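Long-range contacts in nisin leader peptide-processing serine protease NisP (Lactococcus lactis subsp. lactis, PDB 4MZD), which acts as the leader peptidase of nisin biosynthesis, a subtilisin-like serine protease that probably cuts the leader peptide from the nisin precursor as an endopeptidase: residues G197-N202 and K238-V243; A189-A194 and I232-A237; S360-L365 and L395-L400; D284-G289 and D306-P311. All blocks are in the same frame, centred on the assembly; numbering follows the deposited sequence.

Interaction 1. Residues G197-N202 and K238-V243; sequences GNKVIN and KGSIVV
Lys-199 O is gripped by three groups: Ile-241 N donates to it at 2.9 Å, a water donates to it, and Ser-240 CA makes a CA-H...O contact. The same water also donates to Gly-239 O. Ser-240 OG gives its proton to Asn-198 O at 2.7 Å and accepts from a second water, which in turn accepts from Lys-199 NZ. The Lys-199 chain bends at its second torsion (chi2 -51°) and lies along Gly-239, ending in a weak bond from NZ to Lys-238 O at 3.0 Å. Gly-197 ends helix 183-195 and Gly-239 ends helix 222-238, each with positive phi in a Schellman motif. Beyond these turns the strands run parallel: Ile-201 N donates to Ile-241 O, and Ile-201 O accepts from Val-243 N. On one face Val-200 CG2 lies beside Ile-241 CG2 (4.1 Å) and Val-200 CG1 meets Val-243 CG2; on the other, Ile-201 CD1 packs on Ser-240 CB at 3.8 Å. Asn-202, near the predicted charge-relay Asp-100, is hydrogen-bonded through OD1 to Ser-360 OG. In this subtilisin-like sheet, strand 200-210 runs between strands 95-100 and 241-245, helix 356-370 covers Asn-202 and Val-243, and helix 183-195 covers Ile-201.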
loop_
_atom_site.group_PDB
_atom_site.type_symbol
_atom_site.label_atom_id
_atom_site.label_comp_id
_atom_site.label_asym_id
_atom_site.label_seq_id
_atom_site.Cartn_x
_atom_site.Cartn_y
_atom_site.Cartn_z
ATOM N N GLY A 197 -10.574 15.403 -2.106
ATOM C CA GLY A 197 -10.051 15.664 -3.437
ATOM C C GLY A 197 -8.766 14.943 -3.808
ATOM O O GLY A 197 -8.124 15.307 -4.792
ATOM N N ASN A 198 -8.388 13.925 -3.041
ATOM C CA ASN A 198 -7.221 13.124 -3.387
ATOM C C ASN A 198 -7.552 12.217 -4.553
ATOM O O ASN A 198 -8.319 11.267 -4.398
ATOM C CB ASN A 198 -6.800 12.250 -2.210
ATOM C CG ASN A 198 -6.362 13.059 -1.020
ATOM O OD1 ASN A 198 -5.258 13.606 -1.001
ATOM N ND2 ASN A 198 -7.228 13.153 -0.022
ATOM N N LYS A 199 -6.961 12.463 -5.714
ATOM C CA LYS A 199 -7.325 11.661 -6.873
ATOM C C LYS A 199 -6.683 10.273 -6.879
ATOM O O LYS A 199 -7.124 9.400 -7.630
ATOM C CB LYS A 199 -7.059 12.418 -8.168
ATOM C CG LYS A 199 -7.909 13.690 -8.293
ATOM C CD LYS A 199 -9.407 13.437 -8.050
ATOM C CE LYS A 199 -10.199 14.747 -7.951
ATOM N NZ LYS A 199 -11.656 14.539 -7.656
ATOM N N VAL A 200 -5.666 10.072 -6.041
ATOM C CA VAL A 200 -5.072 8.761 -5.818
ATOM C C VAL A 200 -5.100 8.486 -4.319
ATOM O O VAL A 200 -4.751 9.353 -3.520
ATOM C CB VAL A 200 -3.622 8.690 -6.351
ATOM C CG1 VAL A 200 -3.030 7.307 -6.112
ATOM C CG2 VAL A 200 -3.572 9.070 -7.836
ATOM N N ILE A 201 -5.552 7.286 -3.953
ATOM C CA ILE A 201 -5.703 6.880 -2.561
ATOM C C ILE A 201 -4.916 5.586 -2.358
ATOM O O ILE A 201 -5.152 4.594 -3.050
ATOM C CB ILE A 201 -7.202 6.669 -2.224
ATOM C CG1 ILE A 201 -7.980 7.982 -2.394
ATOM C CG2 ILE A 201 -7.376 6.124 -0.822
ATOM C CD1 ILE A 201 -9.490 7.835 -2.316
ATOM N N ASN A 202 -3.971 5.614 -1.419
ATOM C CA ASN A 202 -3.062 4.501 -1.162
ATOM C C ASN A 202 -3.486 3.726 0.073
ATOM O O ASN A 202 -3.601 4.312 1.155
ATOM C CB ASN A 202 -1.642 5.051 -0.951
ATOM C CG ASN A 202 -0.593 3.955 -0.825
ATOM O OD1 ASN A 202 0.047 3.590 -1.808
ATOM N ND2 ASN A 202 -0.429 3.408 0.375
ATOM N N LYS A 238 -16.431 10.016 -7.275
ATOM C CA LYS A 238 -15.791 11.300 -7.001
ATOM C C LYS A 238 -14.582 11.552 -7.897
ATOM O O LYS A 238 -14.033 12.652 -7.908
ATOM C CB LYS A 238 -15.360 11.379 -5.533
ATOM C CG LYS A 238 -16.509 11.346 -4.534
ATOM C CD LYS A 238 -17.222 12.686 -4.442
ATOM C CE LYS A 238 -16.343 13.737 -3.786
ATOM N NZ LYS A 238 -17.072 15.017 -3.551
ATOM N N GLY A 239 -14.165 10.533 -8.637
ATOM C CA GLY A 239 -13.047 10.657 -9.553
ATOM C C GLY A 239 -11.709 10.195 -9.008
ATOM O O GLY A 239 -10.675 10.481 -9.610
ATOM N N SER A 240 -11.726 9.474 -7.885
ATOM C CA SER A 240 -10.505 8.960 -7.270
ATOM C C SER A 240 -10.247 7.514 -7.665
ATOM O O SER A 240 -11.179 6.767 -7.963
ATOM C CB SER A 240 -10.594 9.048 -5.745
ATOM O OG SER A 240 -10.703 10.385 -5.311
ATOM N N ILE A 241 -8.975 7.124 -7.657
ATOM C CA ILE A 241 -8.594 5.735 -7.827
ATOM C C ILE A 241 -7.947 5.247 -6.542
ATOM O O ILE A 241 -7.251 5.998 -5.862
ATOM C CB ILE A 241 -7.642 5.544 -9.027
ATOM C CG1 ILE A 241 -7.579 4.067 -9.427
ATOM C CG2 ILE A 241 -6.259 6.116 -8.726
ATOM C CD1 ILE A 241 -7.048 3.828 -10.820
ATOM N N VAL A 242 -8.196 3.983 -6.221
ATOM C CA VAL A 242 -7.639 3.346 -5.040
ATOM C C VAL A 242 -6.582 2.338 -5.474
ATOM O O VAL A 242 -6.802 1.563 -6.408
ATOM C CB VAL A 242 -8.751 2.655 -4.230
ATOM C CG1 VAL A 242 -8.167 1.868 -3.070
ATOM C CG2 VAL A 242 -9.770 3.684 -3.749
ATOM N N VAL A 243 -5.442 2.381 -4.791
ATOM C CA VAL A 243 -4.294 1.518 -5.044
ATOM C C VAL A 243 -4.035 0.768 -3.745
ATOM O O VAL A 243 -3.851 1.391 -2.701
ATOM C CB VAL A 243 -3.061 2.369 -5.426
ATOM C CG1 VAL A 243 -1.884 1.497 -5.820
ATOM C CG2 VAL A 243 -3.407 3.355 -6.543
HETATM O O HOH W 1 -8.176 9.351 -10.359
HETATM O O HOH W 2 -11.719 12.974 -5.276
#

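Interaction 2. Residues A189-A194 and I232-A237; sequences AIRRAA and INYATA
Ala-194 CB rests on Ala-235 CA at 3.9 Å, and Ile-190 CG2 touches the methyl of Ala-235 at the same distance, so Ala-235 is held between two side chains of the facing helix. These small residues allow the helix segments to run close together: their axes approach to 8.8 Å and are nearly parallel, only 6° apart. The branch of Ile-190 that reaches Ala-235 is the methyl CG2, set anti to the backbone N while CG1 lies beside it (chi1 -69°).

On the more exposed side Arg-191 and Tyr-234 cross at about a right angle. The arginine chain, extended from CG to NE, passes the ring with its CG 4.0 Å from Tyr-234 CD2. Its NH1 comes to 3.7 Å from Tyr-234 CB, with guanidinium and ring planes 35° apart; this is an oblique approach and no regular stack. The ring also presents its edge, CE2 foremost, to Arg-191 O.

A further shell lies behind these groups. Tyr-234 OH is hydrogen-bonded to Asp-195 OD1, just past the segment, which anchors the far end of the ring, and Arg-191 NH2 has a weak hydrogen bond to Ser-230 OG. On the sheet side, Ile-190 reaches Ile-203 and Ile-99 of the central sheet, and Ala-193 lies on Ile-201. Helix 222-238 links strands 200-210 and 241-245, neighbouring and parallel, in a beta-alpha-beta crossover; with helix 183-195 alongside, it forms part of the helical layer on the sheet that is typical of the subtilisin-like alpha/beta fold.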
loop_
_atom_site.group_PDB
_atom_site.type_symbol
_atom_site.label_atom_id
_atom_site.label_comp_id
_atom_site.label_asym_id
_atom_site.label_seq_id
_atom_site.Cartn_x
_atom_site.Cartn_y
_atom_site.Cartn_z
ATOM N N ALA A 189 -12.311 6.142 5.818
ATOM C CA ALA A 189 -11.117 6.832 5.337
ATOM C C ALA A 189 -11.115 6.989 3.822
ATOM O O ALA A 189 -10.706 8.032 3.306
ATOM C CB ALA A 189 -9.858 6.109 5.799
ATOM N N ILE A 190 -11.564 5.958 3.107
ATOM C CA ILE A 190 -11.643 6.036 1.652
ATOM C C ILE A 190 -12.588 7.159 1.235
ATOM O O ILE A 190 -12.262 7.978 0.375
ATOM C CB ILE A 190 -12.108 4.694 1.047
ATOM C CG1 ILE A 190 -11.019 3.624 1.216
ATOM C CG2 ILE A 190 -12.484 4.872 -0.420
ATOM C CD1 ILE A 190 -11.517 2.199 0.971
ATOM N N ARG A 191 -13.759 7.203 1.859
ATOM C CA ARG A 191 -14.732 8.245 1.544
ATOM C C ARG A 191 -14.177 9.634 1.843
ATOM O O ARG A 191 -14.337 10.563 1.046
ATOM C CB ARG A 191 -16.024 8.024 2.327
ATOM C CG ARG A 191 -16.758 6.765 1.935
ATOM C CD ARG A 191 -17.990 6.576 2.801
ATOM N NE ARG A 191 -18.653 5.310 2.521
ATOM C CZ ARG A 191 -19.586 5.148 1.590
ATOM N NH1 ARG A 191 -19.976 6.182 0.848
ATOM N NH2 ARG A 191 -20.128 3.950 1.401
ATOM N N ARG A 192 -13.528 9.772 2.993
ATOM C CA ARG A 192 -12.975 11.057 3.412
ATOM C C ARG A 192 -11.852 11.515 2.484
ATOM O O ARG A 192 -11.769 12.691 2.124
ATOM C CB ARG A 192 -12.466 10.967 4.853
ATOM C CG ARG A 192 -12.034 12.290 5.462
ATOM C CD ARG A 192 -13.221 13.232 5.642
ATOM N NE ARG A 192 -13.307 14.219 4.572
ATOM C CZ ARG A 192 -14.344 15.031 4.396
ATOM N NH1 ARG A 192 -15.393 14.951 5.204
ATOM N NH2 ARG A 192 -14.339 15.912 3.406
ATOM N N ALA A 193 -10.983 10.587 2.100
ATOM C CA ALA A 193 -9.895 10.913 1.190
ATOM C C ALA A 193 -10.438 11.374 -0.160
ATOM O O ALA A 193 -9.900 12.300 -0.758
ATOM C CB ALA A 193 -8.968 9.725 1.025
ATOM N N ALA A 194 -11.499 10.729 -0.640
ATOM C CA ALA A 194 -12.124 11.127 -1.897
ATOM C C ALA A 194 -12.801 12.488 -1.759
ATOM O O ALA A 194 -12.686 13.345 -2.642
ATOM C CB ALA A 194 -13.117 10.075 -2.351
ATOM N N ILE A 232 -15.540 2.161 -2.230
ATOM C CA ILE A 232 -14.777 2.216 -3.469
ATOM C C ILE A 232 -15.603 2.777 -4.624
ATOM O O ILE A 232 -15.098 3.555 -5.437
ATOM C CB ILE A 232 -14.204 0.833 -3.810
ATOM C CG1 ILE A 232 -13.095 0.490 -2.818
ATOM C CG2 ILE A 232 -13.683 0.790 -5.241
ATOM C CD1 ILE A 232 -12.765 -0.964 -2.772
ATOM N N ASN A 233 -16.874 2.394 -4.693
ATOM C CA ASN A 233 -17.770 2.954 -5.695
ATOM C C ASN A 233 -17.925 4.452 -5.507
ATOM O O ASN A 233 -17.982 5.201 -6.473
ATOM C CB ASN A 233 -19.136 2.272 -5.648
ATOM C CG ASN A 233 -19.121 0.904 -6.294
ATOM O OD1 ASN A 233 -18.247 0.597 -7.105
ATOM N ND2 ASN A 233 -20.096 0.074 -5.947
ATOM N N TYR A 234 -17.984 4.883 -4.255
ATOM C CA TYR A 234 -18.085 6.301 -3.963
ATOM C C TYR A 234 -16.824 7.039 -4.403
ATOM O O TYR A 234 -16.895 8.091 -5.035
ATOM C CB TYR A 234 -18.336 6.522 -2.478
ATOM C CG TYR A 234 -18.478 7.976 -2.129
ATOM C CD1 TYR A 234 -19.640 8.668 -2.449
ATOM C CD2 TYR A 234 -17.448 8.666 -1.497
ATOM C CE1 TYR A 234 -19.778 9.998 -2.148
ATOM C CE2 TYR A 234 -17.582 10.007 -1.182
ATOM C CZ TYR A 234 -18.756 10.668 -1.513
ATOM O OH TYR A 234 -18.931 12.001 -1.224
ATOM N N ALA A 235 -15.666 6.482 -4.072
ATOM C CA ALA A 235 -14.405 7.094 -4.474
ATOM C C ALA A 235 -14.353 7.228 -5.991
ATOM O O ALA A 235 -13.969 8.268 -6.519
ATOM C CB ALA A 235 -13.231 6.270 -3.958
ATOM N N THR A 236 -14.752 6.176 -6.694
ATOM C CA THR A 236 -14.817 6.220 -8.146
ATOM C C THR A 236 -15.753 7.323 -8.641
ATOM O O THR A 236 -15.404 8.074 -9.554
ATOM C CB THR A 236 -15.272 4.869 -8.698
ATOM O OG1 THR A 236 -14.308 3.878 -8.326
ATOM C CG2 THR A 236 -15.389 4.915 -10.208
ATOM N N ALA A 237 -16.936 7.426 -8.038
ATOM C CA ALA A 237 -17.905 8.455 -8.418
ATOM C C ALA A 237 -17.315 9.855 -8.254
ATOM O O ALA A 237 -17.656 10.769 -9.000
ATOM C CB ALA A 237 -19.179 8.314 -7.596
#

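Interaction 3. Residues S360-L365 and L395-L400; sequences SGALAL and LNIVDL
Ala-362 pushes its CB into a group of three larger side chains, meeting Leu-395 CD1, Ile-397 CG1 and Leu-400 CD2, each at 3.9 Å. All three converge from the turn and first helical residues of 395-400 on this one methyl of helix 356-370. Ile-397 serves both ends of the contact. Its CG1 arm, beside the backbone N (chi1 -57°), runs to Ala-362, while the CG2 methyl, anti to that N, faces Leu-365 CD1 at 4.3 Å, about one helical turn further on. Leu-400 brings CD2 over the methyl and also to 3.9 Å from Ala-362 O, lying against the helix backbone as well as the side chain.

The approaching segment is held in shape by its own bonds. Asn-396 is the N-cap of helix 397-402: its OD1 accepts from Asp-399 N at 2.9 Å in a nearly straight bond, with an angle of 165° at the hydrogen. The backbones on either side of it are tied too, Leu-395 to Tyr-309 and Ile-397 to Val-78. Helix 375-384 adds Phe-381 and Leu-382 against Leu-400, and helix 83-87 meets Ile-397 through Ser-84. Helix 356-370 follows closely on the predicted charge-relay Ser-353, as in other subtilases, but the face that meets 395-400 lies away from the site.

All the touching groups are buried, and those that meet between the segments are essentially hydrocarbon; the pairing therefore depends on the fit of methyl and branched chains, while the polar bonds near it lie within 395-400 or go to other neighbours.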
loop_
_atom_site.group_PDB
_atom_site.type_symbol
_atom_site.label_atom_id
_atom_site.label_comp_id
_atom_site.label_asym_id
_atom_site.label_seq_id
_atom_site.Cartn_x
_atom_site.Cartn_y
_atom_site.Cartn_z
ATOM N N SER A 360 1.237 4.250 -6.382
ATOM C CA SER A 360 0.385 5.412 -6.108
ATOM C C SER A 360 1.033 6.723 -6.536
ATOM O O SER A 360 0.401 7.564 -7.172
ATOM C CB SER A 360 0.042 5.498 -4.626
ATOM O OG SER A 360 -0.775 4.413 -4.260
ATOM N N GLY A 361 2.295 6.912 -6.164
ATOM C CA GLY A 361 2.982 8.134 -6.531
ATOM C C GLY A 361 3.140 8.271 -8.036
ATOM O O GLY A 361 2.994 9.361 -8.585
ATOM N N ALA A 362 3.468 7.170 -8.705
ATOM C CA ALA A 362 3.617 7.180 -10.155
ATOM C C ALA A 362 2.300 7.548 -10.834
ATOM O O ALA A 362 2.274 8.340 -11.783
ATOM C CB ALA A 362 4.107 5.832 -10.633
ATOM N N LEU A 363 1.202 6.966 -10.359
ATOM C CA LEU A 363 -0.109 7.290 -10.905
ATOM C C LEU A 363 -0.448 8.752 -10.703
ATOM O O LEU A 363 -1.029 9.380 -11.586
ATOM C CB LEU A 363 -1.184 6.425 -10.263
ATOM C CG LEU A 363 -1.282 4.993 -10.762
ATOM C CD1 LEU A 363 -2.191 4.230 -9.823
ATOM C CD2 LEU A 363 -1.809 4.956 -12.195
ATOM N N ALA A 364 -0.094 9.293 -9.544
ATOM C CA ALA A 364 -0.356 10.698 -9.274
ATOM C C ALA A 364 0.418 11.590 -10.253
ATOM O O ALA A 364 -0.115 12.590 -10.733
ATOM C CB ALA A 364 -0.027 11.033 -7.831
ATOM N N LEU A 365 1.662 11.230 -10.569
ATOM C CA LEU A 365 2.427 11.979 -11.574
ATOM C C LEU A 365 1.687 12.018 -12.912
ATOM O O LEU A 365 1.605 13.063 -13.547
ATOM C CB LEU A 365 3.821 11.375 -11.767
ATOM C CG LEU A 365 4.817 11.499 -10.608
ATOM C CD1 LEU A 365 6.046 10.647 -10.865
ATOM C CD2 LEU A 365 5.213 12.948 -10.352
ATOM N N LEU A 395 6.025 -1.984 -12.496
ATOM C CA LEU A 395 6.039 -0.531 -12.591
ATOM C C LEU A 395 7.331 -0.042 -13.232
ATOM O O LEU A 395 8.428 -0.431 -12.821
ATOM C CB LEU A 395 5.917 0.081 -11.197
ATOM C CG LEU A 395 5.942 1.611 -11.160
ATOM C CD1 LEU A 395 4.689 2.195 -11.808
ATOM C CD2 LEU A 395 6.078 2.092 -9.727
ATOM N N ASN A 396 7.189 0.816 -14.234
ATOM C CA ASN A 396 8.322 1.503 -14.832
ATOM C C ASN A 396 7.872 2.927 -15.084
ATOM O O ASN A 396 7.048 3.186 -15.963
ATOM C CB ASN A 396 8.769 0.831 -16.127
ATOM C CG ASN A 396 10.014 1.468 -16.702
ATOM O OD1 ASN A 396 9.992 2.621 -17.123
ATOM N ND2 ASN A 396 11.112 0.723 -16.712
ATOM N N ILE A 397 8.394 3.850 -14.285
ATOM C CA ILE A 397 7.865 5.206 -14.285
ATOM C C ILE A 397 8.222 5.963 -15.560
ATOM O O ILE A 397 7.432 6.771 -16.039
ATOM C CB ILE A 397 8.285 5.975 -13.017
ATOM C CG1 ILE A 397 7.822 5.198 -11.782
ATOM C CG2 ILE A 397 7.704 7.380 -13.029
ATOM C CD1 ILE A 397 8.175 5.842 -10.466
ATOM N N VAL A 398 9.398 5.693 -16.118
ATOM C CA VAL A 398 9.742 6.294 -17.398
ATOM C C VAL A 398 8.732 5.892 -18.479
ATOM O O VAL A 398 8.240 6.742 -19.230
ATOM C CB VAL A 398 11.189 5.964 -17.814
ATOM C CG1 VAL A 398 11.446 6.427 -19.240
ATOM C CG2 VAL A 398 12.170 6.618 -16.844
ATOM N N ASP A 399 8.407 4.603 -18.551
ATOM C CA ASP A 399 7.427 4.136 -19.531
ATOM C C ASP A 399 6.070 4.787 -19.292
ATOM O O ASP A 399 5.375 5.172 -20.236
ATOM C CB ASP A 399 7.260 2.617 -19.479
ATOM C CG ASP A 399 8.443 1.871 -20.057
ATOM O OD1 ASP A 399 9.303 2.494 -20.716
ATOM O OD2 ASP A 399 8.495 0.641 -19.867
ATOM N N LEU A 400 5.697 4.907 -18.025
ATOM C CA LEU A 400 4.404 5.461 -17.677
ATOM C C LEU A 400 4.317 6.935 -18.072
ATOM O O LEU A 400 3.339 7.362 -18.685
ATOM C CB LEU A 400 4.167 5.285 -16.184
ATOM C CG LEU A 400 2.757 5.576 -15.694
ATOM C CD1 LEU A 400 1.754 4.694 -16.419
ATOM C CD2 LEU A 400 2.691 5.347 -14.198
#

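Interaction 4. Residues D284-G289 and D306-P311; sequences DVIAVG and DAIYAP
Ala-287 and Gly-289 bond to the strand beside them through three backbone hydrogen bonds: Ile-308 N to Ala-287 O (3.0 Å), Gly-289 N to Ile-308 O (2.9 Å) and Ala-310 N to Gly-289 O. Two CA-H...O contacts lie between them, from Val-288 CA to Ile-308 O and from Tyr-309 CA to Gly-289 O. A water accepts from Ala-287 N at 2.9 Å and lies within donating distance of Asp-306 O, one of several acceptors it could serve, where the strands diverge.

The strands are parallel, with Val-288 opposite Ile-308 and Gly-289 opposite Tyr-309, and their short segments are twisted by 42°. Strand 308-311 extends the central sheet of the subtilisin-like fold beyond 286-291, which pairs on its other edge with strand 241-245.

Apolar contacts gather on the face of Val-288 and Ile-308. Ile-308 has CG1 anti to the backbone N (chi1 -174°), which puts CG2 in the crowded position between N and carbonyl carbon, where it touches Val-288 CG2 and Ile-286 CG2, both at 3.9 Å, with the side chains pointing the same way. Helix 356-370 covers this face, Val-359 meeting Val-288 and Ile-308.

On the opposite face the Tyr-309 ring approaches Gly-289 obliquely, CD1 3.4 Å from its C and 3.6 Å from its CA; the glycine has no side chain to hold the ring off. Tyr-309 OH is hydrogen-bonded to Gly-304 N.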
loop_
_atom_site.group_PDB
_atom_site.type_symbol
_atom_site.label_atom_id
_atom_site.label_comp_id
_atom_site.label_asym_id
_atom_site.label_seq_id
_atom_site.Cartn_x
_atom_site.Cartn_y
_atom_site.Cartn_z
ATOM N N ASP A 284 -12.126 -2.116 -9.821
ATOM C CA ASP A 284 -11.673 -0.754 -10.075
ATOM C C ASP A 284 -10.422 -0.369 -9.290
ATOM O O ASP A 284 -9.820 0.670 -9.548
ATOM C CB ASP A 284 -12.806 0.237 -9.830
ATOM C CG ASP A 284 -13.933 0.079 -10.837
ATOM O OD1 ASP A 284 -13.664 -0.387 -11.966
ATOM O OD2 ASP A 284 -15.083 0.408 -10.499
ATOM N N VAL A 285 -10.035 -1.212 -8.338
ATOM C CA VAL A 285 -8.837 -0.988 -7.541
ATOM C C VAL A 285 -7.608 -1.488 -8.294
ATOM O O VAL A 285 -7.671 -2.492 -8.999
ATOM C CB VAL A 285 -8.975 -1.693 -6.165
ATOM C CG1 VAL A 285 -7.674 -1.662 -5.373
ATOM C CG2 VAL A 285 -10.106 -1.067 -5.368
ATOM N N ILE A 286 -6.495 -0.782 -8.147
ATOM C CA ILE A 286 -5.211 -1.263 -8.647
ATOM C C ILE A 286 -4.540 -2.077 -7.550
ATOM O O ILE A 286 -4.149 -1.535 -6.521
ATOM C CB ILE A 286 -4.320 -0.091 -9.087
ATOM C CG1 ILE A 286 -5.003 0.657 -10.234
ATOM C CG2 ILE A 286 -2.934 -0.583 -9.488
ATOM C CD1 ILE A 286 -4.310 1.899 -10.669
ATOM N N ALA A 287 -4.453 -3.387 -7.768
ATOM C CA ALA A 287 -3.808 -4.297 -6.825
ATOM C C ALA A 287 -2.316 -4.339 -7.098
ATOM O O ALA A 287 -1.895 -4.482 -8.250
ATOM C CB ALA A 287 -4.400 -5.696 -6.944
ATOM N N VAL A 288 -1.520 -4.224 -6.036
ATOM C CA VAL A 288 -0.073 -4.156 -6.180
ATOM C C VAL A 288 0.602 -5.259 -5.376
ATOM O O VAL A 288 0.411 -5.376 -4.162
ATOM C CB VAL A 288 0.484 -2.793 -5.721
ATOM C CG1 VAL A 288 1.978 -2.741 -5.980
ATOM C CG2 VAL A 288 -0.249 -1.647 -6.427
ATOM N N GLY A 289 1.399 -6.071 -6.064
ATOM C CA GLY A 289 2.221 -7.069 -5.408
ATOM C C GLY A 289 3.682 -6.675 -5.440
ATOM O O GLY A 289 4.051 -5.602 -5.944
ATOM N N ASP A 306 -4.060 -10.156 -12.259
ATOM C CA ASP A 306 -4.458 -8.822 -12.695
ATOM C C ASP A 306 -3.767 -7.720 -11.893
ATOM O O ASP A 306 -4.211 -6.572 -11.892
ATOM C CB ASP A 306 -5.977 -8.660 -12.592
ATOM C CG ASP A 306 -6.733 -9.784 -13.271
ATOM O OD1 ASP A 306 -6.265 -10.268 -14.323
ATOM O OD2 ASP A 306 -7.795 -10.187 -12.752
ATOM N N ALA A 307 -2.679 -8.070 -11.213
ATOM C CA ALA A 307 -1.936 -7.097 -10.429
ATOM C C ALA A 307 -0.792 -6.458 -11.208
ATOM O O ALA A 307 -0.386 -6.935 -12.270
ATOM C CB ALA A 307 -1.412 -7.746 -9.168
ATOM N N ILE A 308 -0.287 -5.363 -10.664
ATOM C CA ILE A 308 0.996 -4.812 -11.064
ATOM C C ILE A 308 1.954 -5.045 -9.905
ATOM O O ILE A 308 1.525 -5.117 -8.749
ATOM C CB ILE A 308 0.889 -3.316 -11.414
ATOM C CG1 ILE A 308 2.215 -2.790 -11.969
ATOM C CG2 ILE A 308 0.434 -2.502 -10.209
ATOM C CD1 ILE A 308 2.120 -1.378 -12.513
ATOM N N TYR A 309 3.241 -5.178 -10.208
ATOM C CA TYR A 309 4.238 -5.467 -9.184
ATOM C C TYR A 309 5.286 -4.368 -9.124
ATOM O O TYR A 309 5.627 -3.762 -10.141
ATOM C CB TYR A 309 4.899 -6.825 -9.452
ATOM C CG TYR A 309 3.914 -7.969 -9.360
ATOM C CD1 TYR A 309 3.780 -8.707 -8.189
ATOM C CD2 TYR A 309 3.092 -8.289 -10.434
ATOM C CE1 TYR A 309 2.867 -9.737 -8.097
ATOM C CE2 TYR A 309 2.172 -9.313 -10.348
ATOM C CZ TYR A 309 2.060 -10.029 -9.176
ATOM O OH TYR A 309 1.149 -11.055 -9.072
ATOM N N ALA A 310 5.786 -4.099 -7.926
ATOM C CA ALA A 310 6.859 -3.127 -7.762
ATOM C C ALA A 310 7.754 -3.581 -6.611
ATOM O O ALA A 310 7.387 -4.471 -5.843
ATOM C CB ALA A 310 6.289 -1.736 -7.515
ATOM N N PRO A 311 8.952 -2.990 -6.490
ATOM C CA PRO A 311 9.889 -3.519 -5.490
ATOM C C PRO A 311 9.391 -3.461 -4.044
ATOM O O PRO A 311 9.050 -2.388 -3.535
ATOM C CB PRO A 311 11.138 -2.654 -5.694
ATOM C CG PRO A 311 11.083 -2.314 -7.154
ATOM C CD PRO A 311 9.616 -2.058 -7.418
HETATM O O HOH W 3 -5.486 -4.640 -10.131
#

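Interactions 1 and 4 belong to one sheet of the subtilase domain: 241-243 and 286-289 are neighbouring strands, joined by Ile-286 N to Val-242 O, so backbone bonds set both pairings. Interaction 2, small-residue packing, lies on the sheet, each helix running into a strand of interaction 1; interaction 3 joins a helix lying on the sheet to a short helix further out. Neither has backbone bonds across it. All four are largely buried. In interaction 3, purely apolar, every touching residue is buried; interactions 1 and 2 reach the surface at Lys-199 and Lys-238 and at Arg-191 and Tyr-234. Interaction 3 meets interaction 4 at Leu-395 N and Tyr-309 O, and interaction 1 at Ser-360 and Asn-202.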